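Local atomic coordinates of acyl-homoserine-lactone synthase (Mesorhizobium sp. ORS 3359, PDB entry 6WNS), a protein that catalyses the synthesis of acyl-homoserine lactone quorum-sensing signals, taking the acyl chain from coenzyme A and, as in its family, probably using S-adenosylmethionine as second substrate. Residues I47-D51 against G70-V74; I25-Y30 against R105-M109; W158-G164 against I175-D180; C127-E131 against A185-R190. The contacts are given in a common frame with arbitrary orientation. Numbering follows the deposited sequence.

Contact 1: residues I47-D51 against G70-V74; sequences IDAFD and GSRLV
Arg72, on the extended strand 70-74, reaches two carboxylates of loop 47-51. Its NH1 and NH2 donate to Asp48 OD1 and OD2, at 2.8 and 2.9 Å, an end-on bidentate salt bridge; NH1 adds a weak salt-bridge bond of 2.9 Å (136° at hydrogen) to Asp51 OD2, held also by Tyr57. Arg72 is t, t, p at chi1 to chi3; Asp48 is p and Asp51 m at chi1. The loop contains a type I turn from Asp48 to Asp51, closed by Asp51 N to Asp48 O (3.2 Å). Asp48 OD1 accepts from Phe50 N (2.8 Å), an Asx turn, and Asp48 N gives to Asp51 OD1 (2.9 Å), so aspartate suits both. Phe50 CB lies over the guanidinium, 3.7 Å from Arg72 NH1, and 4.3 Å from Val74 CG2; Phe50 CA and Val74 CA are 7.4 Å apart. Such an Arg-Asp cluster is characteristic of LuxI-type synthases. Strands 56-60 and 100-108 flank strand 70-74; Arg26 of helix 16-31 salt-bridges Asp51 OD1, and Arg105 of strand 100-108 Asp48 OD2.

Contact 2: residues I25-Y30 against R105-M109; sequences IRYDIY and RFFVM
Helix 25-30 lies across strand 105-108 almost at a right angle (86°), their axes 10.8 Å apart, with Arg26 nearest Arg105 (CA-CA 8.8 Å) and Ile29 nearest Phe107 (CA-CA 8.5 Å). Ile25 (mt) points at the strand, its CG2 lying 4.2 Å from Phe107 CE2 and 3.8 Å from Met109 SD. Arg26 follows; its NE comes within 3.6 Å of Arg105 NH1, a like-charge approach made tolerable by Glu46, which forms salt bridges with both arginines, and by Asp51, which binds Arg26. One turn after Ile25, Ile29 (mt) places CD1 3.6 Å from Phe107 CD2 and 4.0 Å from Met109 SD, so two branched residues and a flexible thioether (Met109, mmm) close round the phenyl ring, which is at chi1 p. Tyr30 (chi1 m), in a wider pi-type turn spanning 27-30, offers its ring face to Arg105: the guanidinium CZ stands 4.4 Å from the ring centroid, 2° off the normal, a cation-pi contact whose closest atoms are Tyr30 CD1 and Arg105 NH1 (3.4 Å). The phenol does a second job, since Tyr30 OH is 2.5 Å from a water that donates to Phe106 O at 2.8 Å. Helix 16-31 thus covers the sheet face bearing Arg105 and Phe107, whereas Phe106 and Val108 point away, onto helix 121-135, and strand 69-75 pairs alongside.

Contact 3: residues W158-G164 against I175-D180; sequences WTLFELG and IALLID
Strand 160-162 runs antiparallel to strand 175-180, the axes 4.6 Å apart at 157°. Phe161 and Leu178 are the hydrogen-bonded pair (CA-CA 5.2 Å), with Phe161 N to Leu178 O at 3.0 Å and Leu178 N to Phe161 O at 2.8 Å. Leu160-Ile179 (CA-CA 4.3 Å) and Glu162-Leu177 (CA-CA 4.5 Å) are non-hydrogen-bonded pairs. The pairing extends through Asp180 N to Thr159 O (3.0 Å) and Leu163 N to Ala176 O (2.8 Å). Leu160 (chi1 and chi2 p), Glu162, Leu177 and Ile179 share one face: Leu160 CB lies 3.9 Å from Ile179 CG1, Leu160 CD1 4.0 Å from Leu177 CG, and Glu162 CG 3.9 Å from Leu177 CD1, so the glutamate packs through its methylenes while its carboxylate meets Arg154. On the other face stand Leu178 and the exposed Phe161; Leu163 (mt) CD2 reaches Leu178 CB (4.0 Å), and its CB touches the small Ala176 CB (3.9 Å). Trp158 adds a broad apolar surface, CE3 being 3.6 Å from Ile179 CG2, and its NE1 hydrogen-bonds to Thr189 OG1. Strands 160-162 and 174-180 form a beta hairpin, the last two strands of a GNAT-like sheet, with strand 160-162 at its edge and helix 149-155 over the Leu160-Leu177 face.

Contact 4: residues C127-E131 against A185-R190; sequences CGLLE and AIEQTR
Two helices, 127-131 and 185-190, pack side by side and nearly antiparallel, their axes 9.5 Å apart at 160° (signed crossing -160°), joining the helix after strand 100-108 to the last helix of the chain. The closest CA atoms, of Cys127 and Ile186, are 5.9 Å apart. The apolar contacts centre on Leu130 and Ile186: Leu130 (mt) points at the other helix, with CB 3.5 Å from Ile186 CG1 and CD1 4.1 Å from Ala185 CB, where a small residue makes room for the leucine. Cys127, compact enough for the close backbone approach, has SG 4.1 Å from Ile186 CG2 and 3.7 Å from Arg190 CG, and CB 3.9 Å from Thr189 CG2. Among the polar side chains, Thr189 turns its hydroxyl back on its own helix, OG1 donating to Ala185 O at 2.8 Å; this satisfies the hydroxyl hydrogen and leaves OG1 able to accept from Trp158 NE1. Arg190 NH2 donates to Glu131 OE1 at 3.0 Å, and two weak bonds, Arg190 NE to Glu131 OE1 and Arg190 NH2 to Glu131 OE2, both 3.4 Å, add to the salt bridge. Arg190 is extended beyond chi1 (m, t, t) and Glu131 is m, t. Arg190 NH1 is held by Gly197 O, and Ile199 covers Cys127, Glu131 and Arg190. The apolar side chains thus exclude water at the centre, while the partly exposed Glu131 and Arg190 pair their charges at the border.

Contacts 1 and 2, centred 11 Å apart, share one charged network: Asp51 OD1 meets Arg26 NH2 at 2.8 Å, and Gly70 N lies 2.7 Å from Phe107 O across neighbouring strands. By analogy with other LuxI-type synthases, this cluster probably lies near the S-adenosylmethionine site. Contact 3 sits on the far part of the same sheet, its centre 20 Å from that of contact 1 and 23 Å from that of contact 2. Contact 4 touches both contact 1 and contact 3, which do not touch each other (nearest atoms about 9 Å apart): Leu129 CD1 packs 3.8 Å from Ser71 OG of contact 1, while Thr189 OG1 is 2.9 Å from Trp158 NE1 of contact 3.

Contact 1: residues I47-D51 against G70-V74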
loop_
_atom_site.group_PDB
_atom_site.type_symbol
_atom_site.label_atom_id
_atom_site.label_comp_id
_atom_site.label_asym_id
_atom_site.label_seq_id
_atom_site.Cartn_x
_atom_site.Cartn_y
_atom_site.Cartn_z
ATOM N N ILE A 47 9.172 -1.364 -11.901
ATOM C CA ILE A 47 8.476 -2.637 -11.728
ATOM C C ILE A 47 9.432 -3.557 -10.964
ATOM O O ILE A 47 10.625 -3.539 -11.213
ATOM C CB ILE A 47 7.972 -3.173 -13.095
ATOM C CG1 ILE A 47 7.077 -4.394 -12.944
ATOM C CG2 ILE A 47 9.140 -3.493 -13.996
ATOM C CD1 ILE A 47 6.411 -4.842 -14.275
ATOM N N ASP A 48 8.884 -4.354 -10.058
ATOM C CA ASP A 48 9.713 -5.224 -9.212
ATOM C C ASP A 48 9.200 -6.660 -9.271
ATOM O O ASP A 48 8.267 -7.013 -10.047
ATOM C CB ASP A 48 9.843 -4.650 -7.803
ATOM C CG ASP A 48 8.621 -4.824 -6.928
ATOM O OD1 ASP A 48 7.685 -5.530 -7.377
ATOM O OD2 ASP A 48 8.594 -4.143 -5.868
ATOM N N ALA A 49 9.851 -7.530 -8.505
ATOM C CA ALA A 49 9.554 -8.978 -8.562
ATOM C C ALA A 49 8.121 -9.260 -8.125
ATOM O O ALA A 49 7.643 -10.375 -8.361
ATOM C CB ALA A 49 10.563 -9.676 -7.673
ATOM N N PHE A 50 7.468 -8.340 -7.433
ATOM C CA PHE A 50 6.150 -8.569 -6.826
ATOM C C PHE A 50 5.028 -8.091 -7.711
ATOM O O PHE A 50 3.830 -8.359 -7.396
ATOM C CB PHE A 50 6.080 -7.944 -5.440
ATOM C CG PHE A 50 7.270 -8.355 -4.604
ATOM C CD1 PHE A 50 7.530 -9.704 -4.314
ATOM C CD2 PHE A 50 8.131 -7.400 -4.095
ATOM C CE1 PHE A 50 8.645 -10.065 -3.547
ATOM C CE2 PHE A 50 9.256 -7.769 -3.378
ATOM C CZ PHE A 50 9.479 -9.098 -3.049
ATOM N N ASP A 51 5.367 -7.471 -8.842
ATOM C CA ASP A 51 4.342 -7.072 -9.821
ATOM C C ASP A 51 4.095 -8.268 -10.733
ATOM O O ASP A 51 4.709 -8.323 -11.809
ATOM C CB ASP A 51 4.821 -5.814 -10.582
ATOM C CG ASP A 51 4.935 -4.591 -9.735
ATOM O OD1 ASP A 51 6.075 -4.098 -9.539
ATOM O OD2 ASP A 51 3.883 -4.203 -9.149
ATOM N N GLY A 70 -2.143 5.733 -4.305
ATOM C CA GLY A 70 -2.459 4.300 -4.340
ATOM C C GLY A 70 -1.632 3.462 -3.426
ATOM O O GLY A 70 -0.975 4.017 -2.539
ATOM N N SER A 71 -1.757 2.141 -3.619
ATOM C CA SER A 71 -1.030 1.134 -2.828
ATOM C C SER A 71 -1.126 -0.205 -3.525
ATOM O O SER A 71 -1.909 -0.325 -4.467
ATOM C CB SER A 71 -1.526 1.130 -1.393
ATOM O OG SER A 71 -2.810 1.657 -1.336
ATOM N N ARG A 72 -0.347 -1.147 -3.047
ATOM C CA ARG A 72 -0.252 -2.508 -3.594
ATOM C C ARG A 72 -0.355 -3.484 -2.437
ATOM O O ARG A 72 0.099 -3.162 -1.326
ATOM C CB ARG A 72 1.062 -2.739 -4.311
ATOM C CG ARG A 72 1.237 -4.100 -4.939
ATOM C CD ARG A 72 2.578 -4.127 -5.665
ATOM N NE ARG A 72 3.783 -3.975 -4.836
ATOM C CZ ARG A 72 4.990 -4.221 -5.278
ATOM N NH1 ARG A 72 5.133 -4.573 -6.557
ATOM N NH2 ARG A 72 6.057 -4.141 -4.476
ATOM N N LEU A 73 -1.104 -4.532 -2.683
ATOM C CA LEU A 73 -1.222 -5.669 -1.745
ATOM C C LEU A 73 -0.749 -6.920 -2.467
ATOM O O LEU A 73 -1.224 -7.210 -3.636
ATOM C CB LEU A 73 -2.676 -5.803 -1.332
ATOM C CG LEU A 73 -3.183 -4.766 -0.344
ATOM C CD1 LEU A 73 -4.682 -4.895 -0.168
ATOM C CD2 LEU A 73 -2.468 -4.875 0.994
ATOM N N VAL A 74 0.003 -7.723 -1.727
ATOM C CA VAL A 74 0.483 -9.057 -2.159
ATOM C C VAL A 74 0.129 -10.114 -1.116
ATOM O O VAL A 74 0.355 -9.901 0.073
ATOM C CB VAL A 74 1.994 -8.937 -2.367
ATOM C CG1 VAL A 74 2.634 -10.248 -2.758
ATOM C CG2 VAL A 74 2.299 -7.892 -3.426
#

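Contact 2: residues I25-Y30 against R105-M109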
loop_
_atom_site.group_PDB
_atom_site.type_symbol
_atom_site.label_atom_id
_atom_site.label_comp_id
_atom_site.label_asym_id
_atom_site.label_seq_id
_atom_site.Cartn_x
_atom_site.Cartn_y
_atom_site.Cartn_z
ATOM N N ILE A 25 4.120 6.281 -13.610
ATOM C CA ILE A 25 4.113 7.046 -12.350
ATOM C C ILE A 25 5.155 6.483 -11.382
ATOM O O ILE A 25 5.895 7.263 -10.722
ATOM C CB ILE A 25 2.690 7.095 -11.784
ATOM C CG1 ILE A 25 1.832 8.044 -12.619
ATOM C CG2 ILE A 25 2.731 7.503 -10.344
ATOM C CD1 ILE A 25 0.350 8.034 -12.236
ATOM N N ARG A 26 5.237 5.175 -11.267
ATOM C CA ARG A 26 6.280 4.540 -10.402
ATOM C C ARG A 26 7.685 4.910 -10.854
ATOM O O ARG A 26 8.615 5.109 -9.999
ATOM C CB ARG A 26 6.003 3.033 -10.406
ATOM C CG ARG A 26 4.832 2.784 -9.468
ATOM C CD ARG A 26 4.454 1.372 -9.310
ATOM N NE ARG A 26 5.609 0.548 -8.940
ATOM C CZ ARG A 26 5.510 -0.769 -8.825
ATOM N NH1 ARG A 26 4.324 -1.326 -8.754
ATOM N NH2 ARG A 26 6.590 -1.506 -8.761
ATOM N N TYR A 27 7.888 5.073 -12.150
ATOM C CA TYR A 27 9.175 5.595 -12.660
ATOM C C TYR A 27 9.379 7.015 -12.123
ATOM O O TYR A 27 10.434 7.270 -11.531
ATOM C CB TYR A 27 9.231 5.559 -14.180
ATOM C CG TYR A 27 10.270 6.465 -14.723
ATOM C CD1 TYR A 27 11.569 6.012 -14.793
ATOM C CD2 TYR A 27 9.998 7.777 -15.101
ATOM C CE1 TYR A 27 12.577 6.801 -15.285
ATOM C CE2 TYR A 27 11.003 8.592 -15.607
ATOM C CZ TYR A 27 12.300 8.101 -15.671
ATOM O OH TYR A 27 13.360 8.809 -16.157
ATOM N N ASP A 28 8.364 7.864 -12.211
ATOM C CA ASP A 28 8.489 9.281 -11.743
ATOM C C ASP A 28 8.820 9.313 -10.247
ATOM O O ASP A 28 9.675 10.125 -9.822
ATOM C CB ASP A 28 7.236 10.077 -12.044
ATOM C CG ASP A 28 6.913 10.210 -13.523
ATOM O OD1 ASP A 28 7.826 10.235 -14.337
ATOM O OD2 ASP A 28 5.725 10.237 -13.847
ATOM N N ILE A 29 8.217 8.450 -9.456
ATOM C CA ILE A 29 8.283 8.492 -7.981
ATOM C C ILE A 29 9.538 7.792 -7.502
ATOM O O ILE A 29 10.235 8.349 -6.631
ATOM C CB ILE A 29 7.056 7.815 -7.374
ATOM C CG1 ILE A 29 5.804 8.660 -7.538
ATOM C CG2 ILE A 29 7.289 7.426 -5.910
ATOM C CD1 ILE A 29 4.567 7.884 -7.150
ATOM N N TYR A 30 9.774 6.570 -7.975
ATOM C CA TYR A 30 10.760 5.665 -7.345
ATOM C C TYR A 30 12.092 5.776 -8.054
ATOM O O TYR A 30 13.127 5.600 -7.343
ATOM C CB TYR A 30 10.268 4.206 -7.300
ATOM C CG TYR A 30 9.074 4.051 -6.415
ATOM C CD1 TYR A 30 7.793 4.072 -6.935
ATOM C CD2 TYR A 30 9.214 3.981 -5.031
ATOM C CE1 TYR A 30 6.688 3.963 -6.110
ATOM C CE2 TYR A 30 8.110 3.907 -4.186
ATOM C CZ TYR A 30 6.845 3.925 -4.733
ATOM O OH TYR A 30 5.765 3.834 -3.915
ATOM N N ARG A 105 4.279 0.133 -1.521
ATOM C CA ARG A 105 4.070 1.154 -2.579
ATOM C C ARG A 105 2.884 2.060 -2.242
ATOM O O ARG A 105 2.056 2.275 -3.089
ATOM C CB ARG A 105 4.005 0.423 -3.910
ATOM C CG ARG A 105 5.260 -0.406 -4.142
ATOM C CD ARG A 105 6.636 0.192 -3.830
ATOM N NE ARG A 105 7.687 -0.641 -4.434
ATOM C CZ ARG A 105 8.154 -0.435 -5.660
ATOM N NH1 ARG A 105 7.949 0.733 -6.247
ATOM N NH2 ARG A 105 9.050 -1.255 -6.171
ATOM N N PHE A 106 2.831 2.576 -1.018
ATOM C CA PHE A 106 1.876 3.639 -0.675
ATOM C C PHE A 106 2.393 4.933 -1.271
ATOM O O PHE A 106 3.572 5.239 -1.056
ATOM C CB PHE A 106 1.745 3.817 0.828
ATOM C CG PHE A 106 0.954 5.033 1.215
ATOM C CD1 PHE A 106 -0.434 5.015 1.181
ATOM C CD2 PHE A 106 1.606 6.195 1.599
ATOM C CE1 PHE A 106 -1.153 6.131 1.604
ATOM C CE2 PHE A 106 0.887 7.316 1.986
ATOM C CZ PHE A 106 -0.491 7.269 2.003
ATOM N N PHE A 107 1.610 5.599 -2.084
ATOM C CA PHE A 107 1.996 6.956 -2.536
ATOM C C PHE A 107 0.756 7.832 -2.687
ATOM O O PHE A 107 -0.357 7.346 -3.008
ATOM C CB PHE A 107 2.740 6.868 -3.868
ATOM C CG PHE A 107 1.852 6.385 -4.976
ATOM C CD1 PHE A 107 1.502 5.048 -5.083
ATOM C CD2 PHE A 107 1.291 7.284 -5.862
ATOM C CE1 PHE A 107 0.653 4.619 -6.087
ATOM C CE2 PHE A 107 0.491 6.840 -6.903
ATOM C CZ PHE A 107 0.179 5.516 -7.019
ATOM N N VAL A 108 1.019 9.114 -2.552
ATOM C CA VAL A 108 0.100 10.209 -2.875
ATOM C C VAL A 108 0.838 11.164 -3.804
ATOM O O VAL A 108 2.018 11.644 -3.495
ATOM C CB VAL A 108 -0.344 10.919 -1.578
ATOM C CG1 VAL A 108 -1.381 11.986 -1.856
ATOM C CG2 VAL A 108 -0.838 9.913 -0.544
ATOM N N MET A 109 0.160 11.509 -4.880
ATOM C CA MET A 109 0.755 12.413 -5.869
ATOM C C MET A 109 0.781 13.798 -5.224
ATOM O O MET A 109 0.016 14.086 -4.301
ATOM C CB MET A 109 -0.007 12.369 -7.199
ATOM C CG MET A 109 -0.063 10.985 -7.765
ATOM S SD MET A 109 1.616 10.432 -8.233
ATOM C CE MET A 109 1.941 11.498 -9.646
HETATM O O HOH W 1 5.914 3.857 -1.467
#

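Contact 3: residues W158-G164 against I175-D180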
loop_
_atom_site.group_PDB
_atom_site.type_symbol
_atom_site.label_atom_id
_atom_site.label_comp_id
_atom_site.label_asym_id
_atom_site.label_seq_id
_atom_site.Cartn_x
_atom_site.Cartn_y
_atom_site.Cartn_z
ATOM N N TRP A 158 -6.043 2.992 14.104
ATOM C CA TRP A 158 -5.565 1.643 13.686
ATOM C C TRP A 158 -4.955 0.912 14.889
ATOM O O TRP A 158 -4.170 1.571 15.726
ATOM C CB TRP A 158 -4.574 1.713 12.524
ATOM C CG TRP A 158 -5.128 2.319 11.281
ATOM C CD1 TRP A 158 -6.131 3.235 11.167
ATOM C CD2 TRP A 158 -4.595 2.129 9.961
ATOM N NE1 TRP A 158 -6.278 3.597 9.858
ATOM C CE2 TRP A 158 -5.369 2.914 9.089
ATOM C CE3 TRP A 158 -3.598 1.313 9.429
ATOM C CZ2 TRP A 158 -5.154 2.924 7.714
ATOM C CZ3 TRP A 158 -3.349 1.353 8.072
ATOM C CH2 TRP A 158 -4.137 2.137 7.225
ATOM N N THR A 159 -5.345 -0.390 15.013
ATOM C CA THR A 159 -4.732 -1.250 16.052
ATOM C C THR A 159 -3.692 -2.051 15.243
ATOM O O THR A 159 -4.039 -2.568 14.085
ATOM C CB THR A 159 -5.803 -1.942 16.931
ATOM O OG1 THR A 159 -5.912 -3.285 16.465
ATOM C CG2 THR A 159 -7.179 -1.291 16.908
ATOM N N LEU A 160 -2.430 -1.978 15.681
ATOM C CA LEU A 160 -1.296 -2.633 14.970
ATOM C C LEU A 160 -0.238 -3.036 15.984
ATOM O O LEU A 160 -0.252 -2.496 17.107
ATOM C CB LEU A 160 -0.685 -1.682 13.947
ATOM C CG LEU A 160 -0.089 -0.403 14.526
ATOM C CD1 LEU A 160 1.359 -0.564 14.964
ATOM C CD2 LEU A 160 -0.244 0.732 13.561
ATOM N N PHE A 161 0.632 -3.954 15.571
ATOM C CA PHE A 161 1.634 -4.618 16.435
ATOM C C PHE A 161 2.959 -4.496 15.689
ATOM O O PHE A 161 3.046 -4.935 14.520
ATOM C CB PHE A 161 1.237 -6.068 16.746
ATOM C CG PHE A 161 0.327 -6.293 17.929
ATOM C CD1 PHE A 161 0.710 -5.930 19.215
ATOM C CD2 PHE A 161 -0.860 -6.996 17.775
ATOM C CE1 PHE A 161 -0.111 -6.178 20.300
ATOM C CE2 PHE A 161 -1.674 -7.261 18.858
ATOM C CZ PHE A 161 -1.296 -6.858 20.124
ATOM N N GLU A 162 3.964 -3.888 16.311
ATOM C CA GLU A 162 5.355 -3.955 15.793
ATOM C C GLU A 162 5.801 -5.427 15.790
ATOM O O GLU A 162 5.413 -6.153 16.698
ATOM C CB GLU A 162 6.290 -3.102 16.650
ATOM C CG GLU A 162 6.066 -1.604 16.491
ATOM C CD GLU A 162 4.967 -0.991 17.355
ATOM O OE1 GLU A 162 4.866 0.345 17.327
ATOM O OE2 GLU A 162 4.207 -1.851 18.078
ATOM N N LEU A 163 6.551 -5.877 14.789
ATOM C CA LEU A 163 6.889 -7.311 14.624
ATOM C C LEU A 163 8.371 -7.507 15.021
ATOM O O LEU A 163 8.867 -8.656 15.080
ATOM C CB LEU A 163 6.727 -7.713 13.146
ATOM C CG LEU A 163 5.278 -7.778 12.665
ATOM C CD1 LEU A 163 5.207 -7.899 11.164
ATOM C CD2 LEU A 163 4.496 -8.936 13.337
ATOM N N GLY A 164 9.067 -6.412 15.358
ATOM C CA GLY A 164 10.476 -6.542 15.709
ATOM C C GLY A 164 11.159 -5.188 16.185
ATOM O O GLY A 164 10.470 -4.132 16.211
ATOM N N ILE A 175 10.682 -0.344 10.025
ATOM C CA ILE A 175 10.106 -1.297 11.022
ATOM C C ILE A 175 8.993 -2.091 10.330
ATOM O O ILE A 175 8.419 -1.631 9.305
ATOM C CB ILE A 175 9.662 -0.564 12.297
ATOM C CG1 ILE A 175 9.371 -1.542 13.456
ATOM C CG2 ILE A 175 8.493 0.384 12.021
ATOM C CD1 ILE A 175 9.686 -0.978 14.821
ATOM N N ALA A 176 8.798 -3.332 10.764
ATOM C CA ALA A 176 7.698 -4.206 10.332
ATOM C C ALA A 176 6.508 -4.121 11.298
ATOM O O ALA A 176 6.697 -4.198 12.571
ATOM C CB ALA A 176 8.251 -5.591 10.198
ATOM N N LEU A 177 5.302 -4.010 10.736
ATOM C CA LEU A 177 4.015 -3.901 11.480
ATOM C C LEU A 177 3.025 -4.963 10.996
ATOM O O LEU A 177 3.055 -5.312 9.782
ATOM C CB LEU A 177 3.435 -2.540 11.116
ATOM C CG LEU A 177 3.810 -1.328 11.949
ATOM C CD1 LEU A 177 5.109 -1.449 12.727
ATOM C CD2 LEU A 177 3.765 -0.141 11.054
ATOM N N LEU A 178 2.113 -5.413 11.871
ATOM C CA LEU A 178 0.904 -6.205 11.485
ATOM C C LEU A 178 -0.372 -5.426 11.854
ATOM O O LEU A 178 -0.538 -5.105 13.039
ATOM C CB LEU A 178 0.955 -7.567 12.168
ATOM C CG LEU A 178 -0.193 -8.489 11.747
ATOM C CD1 LEU A 178 -0.068 -8.774 10.254
ATOM C CD2 LEU A 178 -0.239 -9.783 12.564
ATOM N N ILE A 179 -1.200 -5.058 10.872
ATOM C CA ILE A 179 -2.343 -4.109 11.045
ATOM C C ILE A 179 -3.636 -4.912 11.031
ATOM O O ILE A 179 -3.807 -5.688 10.080
ATOM C CB ILE A 179 -2.324 -3.015 9.946
ATOM C CG1 ILE A 179 -1.140 -2.063 10.138
ATOM C CG2 ILE A 179 -3.622 -2.214 9.930
ATOM C CD1 ILE A 179 -0.616 -1.442 8.845
ATOM N N ASP A 180 -4.490 -4.762 12.065
ATOM C CA ASP A 180 -5.880 -5.280 12.017
ATOM C C ASP A 180 -6.698 -4.321 11.085
ATOM O O ASP A 180 -6.796 -3.097 11.245
ATOM C CB ASP A 180 -6.522 -5.411 13.408
ATOM C CG ASP A 180 -5.792 -6.429 14.255
ATOM O OD1 ASP A 180 -5.039 -7.256 13.655
ATOM O OD2 ASP A 180 -6.034 -6.425 15.515
#

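Contact 4: residues C127-E131 against A185-R190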
loop_
_atom_site.group_PDB
_atom_site.type_symbol
_atom_site.label_atom_id
_atom_site.label_comp_id
_atom_site.label_asym_id
_atom_site.label_seq_id
_atom_site.Cartn_x
_atom_site.Cartn_y
_atom_site.Cartn_z
ATOM N N CYS A 127 -8.114 4.928 3.888
ATOM C CA CYS A 127 -9.477 4.367 4.079
ATOM C C CYS A 127 -9.793 3.304 3.005
ATOM O O CYS A 127 -10.397 2.285 3.351
ATOM C CB CYS A 127 -10.506 5.476 4.048
ATOM S SG CYS A 127 -11.976 4.926 4.927
ATOM N N GLY A 128 -9.355 3.514 1.754
ATOM C CA GLY A 128 -9.735 2.681 0.598
ATOM C C GLY A 128 -9.032 1.346 0.676
ATOM O O GLY A 128 -9.616 0.309 0.248
ATOM N N LEU A 129 -7.814 1.391 1.224
ATOM C CA LEU A 129 -6.969 0.199 1.490
ATOM C C LEU A 129 -7.736 -0.690 2.475
ATOM O O LEU A 129 -7.898 -1.861 2.153
ATOM C CB LEU A 129 -5.604 0.591 2.056
ATOM C CG LEU A 129 -4.644 -0.587 2.245
ATOM C CD1 LEU A 129 -4.139 -1.127 0.888
ATOM C CD2 LEU A 129 -3.477 -0.220 3.162
ATOM N N LEU A 130 -8.194 -0.147 3.607
ATOM C CA LEU A 130 -8.885 -0.953 4.659
ATOM C C LEU A 130 -10.193 -1.498 4.101
ATOM O O LEU A 130 -10.511 -2.670 4.360
ATOM C CB LEU A 130 -9.188 -0.103 5.884
ATOM C CG LEU A 130 -7.964 0.430 6.608
ATOM C CD1 LEU A 130 -8.382 1.348 7.741
ATOM C CD2 LEU A 130 -7.104 -0.720 7.101
ATOM N N GLU A 131 -10.908 -0.669 3.350
ATOM C CA GLU A 131 -12.219 -1.047 2.774
ATOM C C GLU A 131 -12.025 -2.163 1.741
ATOM O O GLU A 131 -12.837 -3.103 1.690
ATOM C CB GLU A 131 -12.915 0.193 2.217
ATOM C CG GLU A 131 -13.562 1.006 3.315
ATOM C CD GLU A 131 -14.475 2.142 2.810
ATOM O OE1 GLU A 131 -14.355 3.241 3.322
ATOM O OE2 GLU A 131 -15.355 1.894 1.955
ATOM N N ALA A 185 -11.325 1.004 12.714
ATOM C CA ALA A 185 -10.156 1.611 12.041
ATOM C C ALA A 185 -10.745 2.442 10.878
ATOM O O ALA A 185 -10.539 3.772 10.809
ATOM C CB ALA A 185 -9.184 0.515 11.650
ATOM N N ILE A 186 -11.638 1.781 10.103
ATOM C CA ILE A 186 -12.260 2.420 8.911
ATOM C C ILE A 186 -12.985 3.708 9.323
ATOM O O ILE A 186 -12.749 4.763 8.685
ATOM C CB ILE A 186 -13.157 1.415 8.176
ATOM C CG1 ILE A 186 -12.296 0.357 7.470
ATOM C CG2 ILE A 186 -14.050 2.141 7.187
ATOM C CD1 ILE A 186 -12.862 -1.056 7.556
ATOM N N GLU A 187 -13.835 3.633 10.346
ATOM C CA GLU A 187 -14.720 4.755 10.732
ATOM C C GLU A 187 -13.896 5.993 11.130
ATOM O O GLU A 187 -14.173 7.151 10.578
ATOM C CB GLU A 187 -15.635 4.336 11.889
ATOM C CG GLU A 187 -17.039 4.097 11.420
ATOM C CD GLU A 187 -17.461 5.186 10.463
ATOM O OE1 GLU A 187 -17.629 4.794 9.182
ATOM O OE2 GLU A 187 -17.555 6.432 10.993
ATOM N N GLN A 188 -12.953 5.778 12.060
ATOM C CA GLN A 188 -12.130 6.853 12.680
ATOM C C GLN A 188 -11.327 7.535 11.546
ATOM O O GLN A 188 -11.148 8.785 11.565
ATOM C CB GLN A 188 -11.237 6.246 13.779
ATOM C CG GLN A 188 -11.455 6.807 15.189
ATOM C CD GLN A 188 -11.369 8.312 15.301
ATOM O OE1 GLN A 188 -12.473 9.029 15.192
ATOM N NE2 GLN A 188 -10.101 8.808 15.633
ATOM N N THR A 189 -10.942 6.767 10.538
ATOM C CA THR A 189 -10.075 7.264 9.425
ATOM C C THR A 189 -10.877 8.318 8.629
ATOM O O THR A 189 -10.408 9.548 8.511
ATOM C CB THR A 189 -9.564 6.126 8.526
ATOM O OG1 THR A 189 -8.649 5.216 9.270
ATOM C CG2 THR A 189 -8.824 6.665 7.307
ATOM N N ARG A 190 -12.029 7.852 8.070
ATOM C CA ARG A 190 -13.075 8.742 7.482
ATOM C C ARG A 190 -13.295 10.018 8.331
ATOM O O ARG A 190 -13.549 11.128 7.667
ATOM C CB ARG A 190 -14.426 8.034 7.322
ATOM C CG ARG A 190 -14.571 7.293 5.999
ATOM C CD ARG A 190 -16.009 6.868 5.714
ATOM N NE ARG A 190 -16.036 5.882 4.641
ATOM C CZ ARG A 190 -16.762 5.963 3.522
ATOM N NH1 ARG A 190 -17.634 6.976 3.301
ATOM N NH2 ARG A 190 -16.617 5.011 2.611
#